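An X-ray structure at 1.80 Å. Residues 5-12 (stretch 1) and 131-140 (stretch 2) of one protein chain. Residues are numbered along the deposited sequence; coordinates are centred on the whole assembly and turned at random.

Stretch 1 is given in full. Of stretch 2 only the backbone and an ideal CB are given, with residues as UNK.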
# COMPACT_ATOMS: atom_id res chain seq x y z
N SER A 5 -0.79 -13.55 3.72
CA SER A 5 -1.18 -14.01 2.38
C SER A 5 -2.59 -13.68 1.94
O SER A 5 -3.50 -13.57 2.76
CB SER A 5 -0.96 -15.52 2.28
OG SER A 5 0.38 -15.87 2.55
N PHE A 6 -2.77 -13.55 0.63
CA PHE A 6 -4.06 -13.25 0.04
C PHE A 6 -4.18 -13.96 -1.31
O PHE A 6 -3.39 -13.72 -2.22
CB PHE A 6 -4.23 -11.74 -0.14
CG PHE A 6 -5.58 -11.34 -0.68
CD1 PHE A 6 -6.75 -11.86 -0.13
CD2 PHE A 6 -5.68 -10.42 -1.72
CE1 PHE A 6 -8.00 -11.47 -0.60
CE2 PHE A 6 -6.93 -10.02 -2.20
CZ PHE A 6 -8.09 -10.55 -1.64
N ASN A 7 -5.17 -14.84 -1.43
CA ASN A 7 -5.40 -15.56 -2.67
C ASN A 7 -6.53 -14.85 -3.41
O ASN A 7 -7.62 -14.67 -2.85
CB ASN A 7 -5.78 -17.02 -2.39
CG ASN A 7 -5.92 -17.83 -3.66
OD1 ASN A 7 -6.84 -17.61 -4.45
ND2 ASN A 7 -5.00 -18.77 -3.87
N LEU A 8 -6.28 -14.45 -4.65
CA LEU A 8 -7.26 -13.71 -5.43
C LEU A 8 -8.51 -14.52 -5.81
O LEU A 8 -9.45 -13.97 -6.39
CB LEU A 8 -6.60 -13.12 -6.68
CG LEU A 8 -5.41 -12.20 -6.39
CD1 LEU A 8 -4.93 -11.57 -7.69
CD2 LEU A 8 -5.82 -11.12 -5.39
N GLY A 9 -8.50 -15.80 -5.48
CA GLY A 9 -9.65 -16.64 -5.77
C GLY A 9 -10.57 -16.69 -4.55
O GLY A 9 -11.63 -17.32 -4.58
N GLU A 10 -10.15 -16.02 -3.48
CA GLU A 10 -10.91 -15.97 -2.23
C GLU A 10 -11.05 -14.51 -1.82
O GLU A 10 -10.62 -14.13 -0.73
CB GLU A 10 -10.17 -16.73 -1.12
CG GLU A 10 -9.44 -17.98 -1.58
CD GLU A 10 -8.78 -18.71 -0.43
OE1 GLU A 10 -8.23 -18.04 0.47
OE2 GLU A 10 -8.80 -19.96 -0.43
N ALA A 11 -11.66 -13.71 -2.68
CA ALA A 11 -11.83 -12.29 -2.41
C ALA A 11 -12.46 -11.95 -1.06
O ALA A 11 -12.11 -10.93 -0.46
CB ALA A 11 -12.64 -11.64 -3.54
N TYR A 12 -13.36 -12.79 -0.58
CA TYR A 12 -14.03 -12.53 0.69
C TYR A 12 -13.11 -12.52 1.91
O TYR A 12 -13.51 -12.09 2.99
CB TYR A 12 -15.16 -13.55 0.90
CG TYR A 12 -14.67 -14.97 0.81
CD1 TYR A 12 -14.14 -15.62 1.92
CD2 TYR A 12 -14.68 -15.66 -0.41
CE1 TYR A 12 -13.61 -16.90 1.83
CE2 TYR A 12 -14.16 -16.94 -0.51
CZ TYR A 12 -13.63 -17.55 0.61
OH TYR A 12 -13.09 -18.81 0.51
N UNK A 131 -9.20 -3.61 -8.34
CA UNK A 131 -10.06 -4.75 -8.07
C UNK A 131 -9.26 -6.04 -8.13
O UNK A 131 -8.17 -6.08 -8.68
CB UNK A 131 -11.22 -4.80 -9.06
N UNK A 132 -9.82 -7.10 -7.55
CA UNK A 132 -9.13 -8.38 -7.53
C UNK A 132 -8.82 -8.94 -8.91
O UNK A 132 -7.72 -9.46 -9.14
CB UNK A 132 -9.97 -9.40 -6.75
N UNK A 133 -9.76 -8.83 -9.84
CA UNK A 133 -9.56 -9.34 -11.19
C UNK A 133 -8.52 -8.52 -11.93
O UNK A 133 -7.67 -9.06 -12.64
CB UNK A 133 -10.88 -9.34 -11.96
N UNK A 134 -8.58 -7.20 -11.76
CA UNK A 134 -7.62 -6.31 -12.40
C UNK A 134 -6.23 -6.56 -11.84
O UNK A 134 -5.25 -6.53 -12.58
CB UNK A 134 -8.02 -4.85 -12.21
N UNK A 135 -6.15 -6.81 -10.54
CA UNK A 135 -4.85 -7.07 -9.92
C UNK A 135 -4.29 -8.36 -10.51
O UNK A 135 -3.12 -8.42 -10.88
CB UNK A 135 -4.97 -7.17 -8.40
N UNK A 136 -5.13 -9.39 -10.62
CA UNK A 136 -4.66 -10.65 -11.19
C UNK A 136 -4.19 -10.46 -12.62
O UNK A 136 -3.18 -11.03 -13.03
CB UNK A 136 -5.76 -11.71 -11.14
N UNK A 137 -4.91 -9.65 -13.39
CA UNK A 137 -4.54 -9.39 -14.78
C UNK A 137 -3.15 -8.75 -14.86
O UNK A 137 -2.34 -9.10 -15.71
CB UNK A 137 -5.58 -8.49 -15.45
N UNK A 138 -2.88 -7.80 -13.97
CA UNK A 138 -1.59 -7.12 -13.97
C UNK A 138 -0.46 -8.07 -13.58
O UNK A 138 0.66 -7.93 -14.06
CB UNK A 138 -1.62 -5.92 -13.02
N UNK A 139 -0.76 -9.03 -12.71
CA UNK A 139 0.25 -10.00 -12.30
C UNK A 139 0.54 -10.94 -13.47
O UNK A 139 1.69 -11.27 -13.75
CB UNK A 139 -0.21 -10.78 -11.07
N UNK A 140 -0.52 -11.36 -14.16
CA UNK A 140 -0.37 -12.24 -15.32
C UNK A 140 0.45 -11.58 -16.42
O UNK A 140 1.14 -12.26 -17.19
CB UNK A 140 -1.74 -12.64 -15.86

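Position 131 lies just before the helix, at the N-cap, and an ideal CB there would have nothing of stretch 1 within 5.5 Å. The backbone is more telling: phi/psi of 143/162 is a conformation that a residue with a CB adopts only with strain, so glycine is strongly favoured. The residue is Gly 131, whose O accepts the first helical hydrogen bond, from N of 135 at 2.8 Å.

Position 132 makes the nearest backbone approach to stretch 1, its CA 6.0 Å from CA of Leu 8. Its CA-to-CB bond points toward stretch 1, and the ideal CB sits 4.6 Å from Leu 8 O and 4.7 Å from Ala 11 CB. What stretch 1 offers here is mostly apolar: the methyl of Ala 11, the CB of Leu 8 and the rim of the Phe 6 ring. A compact aliphatic side chain would suit, valine or isoleucine for example; a small polar one could instead address the Leu 8 carbonyl. The residue is Val 132, in the t rotamer, and its two methyls part. CG1 packs at 3.6 Å from Leu 8 CB and comes within 3.2 Å of Leu 8 O, a close contact without a hydrogen bond. CG2 lies 4.1 Å from Ala 11 CB and 4.3 Å from Phe 6 CZ, meeting the ring at its edge, near its plane.

Positions 133 and 134 offer stretch 1 nothing to touch: the first points away and the second is out of reach, so many side chains would fit here. They are Tyr 133 and Lys 134.

At position 135 the helix has come round again. The CB points toward stretch 1, 4.5 Å from Leu 8 CD1, and an aliphatic side chain such as leucine, isoleucine or methionine could meet the leucine tip. The residue is Leu 135; its CD2 reaches 4.0 Å from Leu 8 CD2.

Position 136 stands closer still, its ideal CB 3.5 Å from Leu 8 CD1. The root of any side chain must therefore pack on that methyl, while its end could remain apolar or carry a polar group toward the Leu 8 carbonyl. The residue is Glu 136, which packs with its root and is polar at its end: CB touches Leu 8 CD1 at 3.5 Å, and a water donates to Glu 136 OE2 at 2.8 Å and to Leu 8 O at 3.3 Å, a polar link without a direct hydrogen bond.

Position 137 points away and 138 is out of reach, leaving both open in kind. Phe 137 makes no contact with stretch 1; Ser 138 turns its OG back to Leu 135 O, a 2.7 Å hydrogen bond within the helix.

Position 139 points toward stretch 1 from beyond 5.5 Å, so a longer apolar side chain is needed to reach Leu 8. Ile 139 just manages it, CD1 lying 4.3 Å from Leu 8 CD1.

Position 140 is out of reach and unconstrained here; it is Glu 140.

Stretch 2, residues 131-140: GVYKLEFSIE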
# COMPACT_ATOMS: atom_id res chain seq x y z
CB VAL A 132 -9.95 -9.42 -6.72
CG1 VAL A 132 -9.37 -10.81 -6.91
CG2 VAL A 132 -9.94 -9.04 -5.25
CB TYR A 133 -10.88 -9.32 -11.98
CG TYR A 133 -10.81 -10.10 -13.27
CD1 TYR A 133 -10.83 -11.50 -13.26
CD2 TYR A 133 -10.67 -9.46 -14.50
CE1 TYR A 133 -10.72 -12.24 -14.44
CE2 TYR A 133 -10.55 -10.19 -15.69
CZ TYR A 133 -10.58 -11.57 -15.65
OH TYR A 133 -10.45 -12.30 -16.81
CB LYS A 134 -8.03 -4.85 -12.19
CG LYS A 134 -9.33 -4.47 -12.87
CD LYS A 134 -9.24 -4.58 -14.39
CE LYS A 134 -10.55 -4.17 -15.05
NZ LYS A 134 -10.48 -4.25 -16.54
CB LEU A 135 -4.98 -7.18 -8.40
CG LEU A 135 -3.71 -7.56 -7.62
CD1 LEU A 135 -2.61 -6.54 -7.88
CD2 LEU A 135 -4.04 -7.62 -6.13
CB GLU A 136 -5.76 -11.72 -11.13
CG GLU A 136 -5.42 -12.97 -11.95
CD GLU A 136 -6.05 -14.23 -11.41
OE1 GLU A 136 -5.99 -15.27 -12.11
OE2 GLU A 136 -6.58 -14.20 -10.28
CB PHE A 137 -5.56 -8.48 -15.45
CG PHE A 137 -5.29 -8.25 -16.92
CD1 PHE A 137 -5.81 -9.12 -17.87
CD2 PHE A 137 -4.49 -7.19 -17.33
CE1 PHE A 137 -5.53 -8.93 -19.23
CE2 PHE A 137 -4.21 -6.99 -18.69
CZ PHE A 137 -4.74 -7.87 -19.63
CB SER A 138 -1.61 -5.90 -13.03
OG SER A 138 -1.71 -6.29 -11.67
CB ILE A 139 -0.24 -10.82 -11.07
CG1 ILE A 139 -0.36 -9.89 -9.86
CG2 ILE A 139 0.72 -11.97 -10.78
CD1 ILE A 139 -0.90 -10.56 -8.60
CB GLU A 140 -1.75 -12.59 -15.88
CG GLU A 140 -2.41 -13.77 -15.20
CD GLU A 140 -1.82 -15.09 -15.64
OE1 GLU A 140 -2.27 -16.14 -15.14
OE2 GLU A 140 -0.91 -15.08 -16.50
O HOH W 1 -9.06 -13.05 -9.49
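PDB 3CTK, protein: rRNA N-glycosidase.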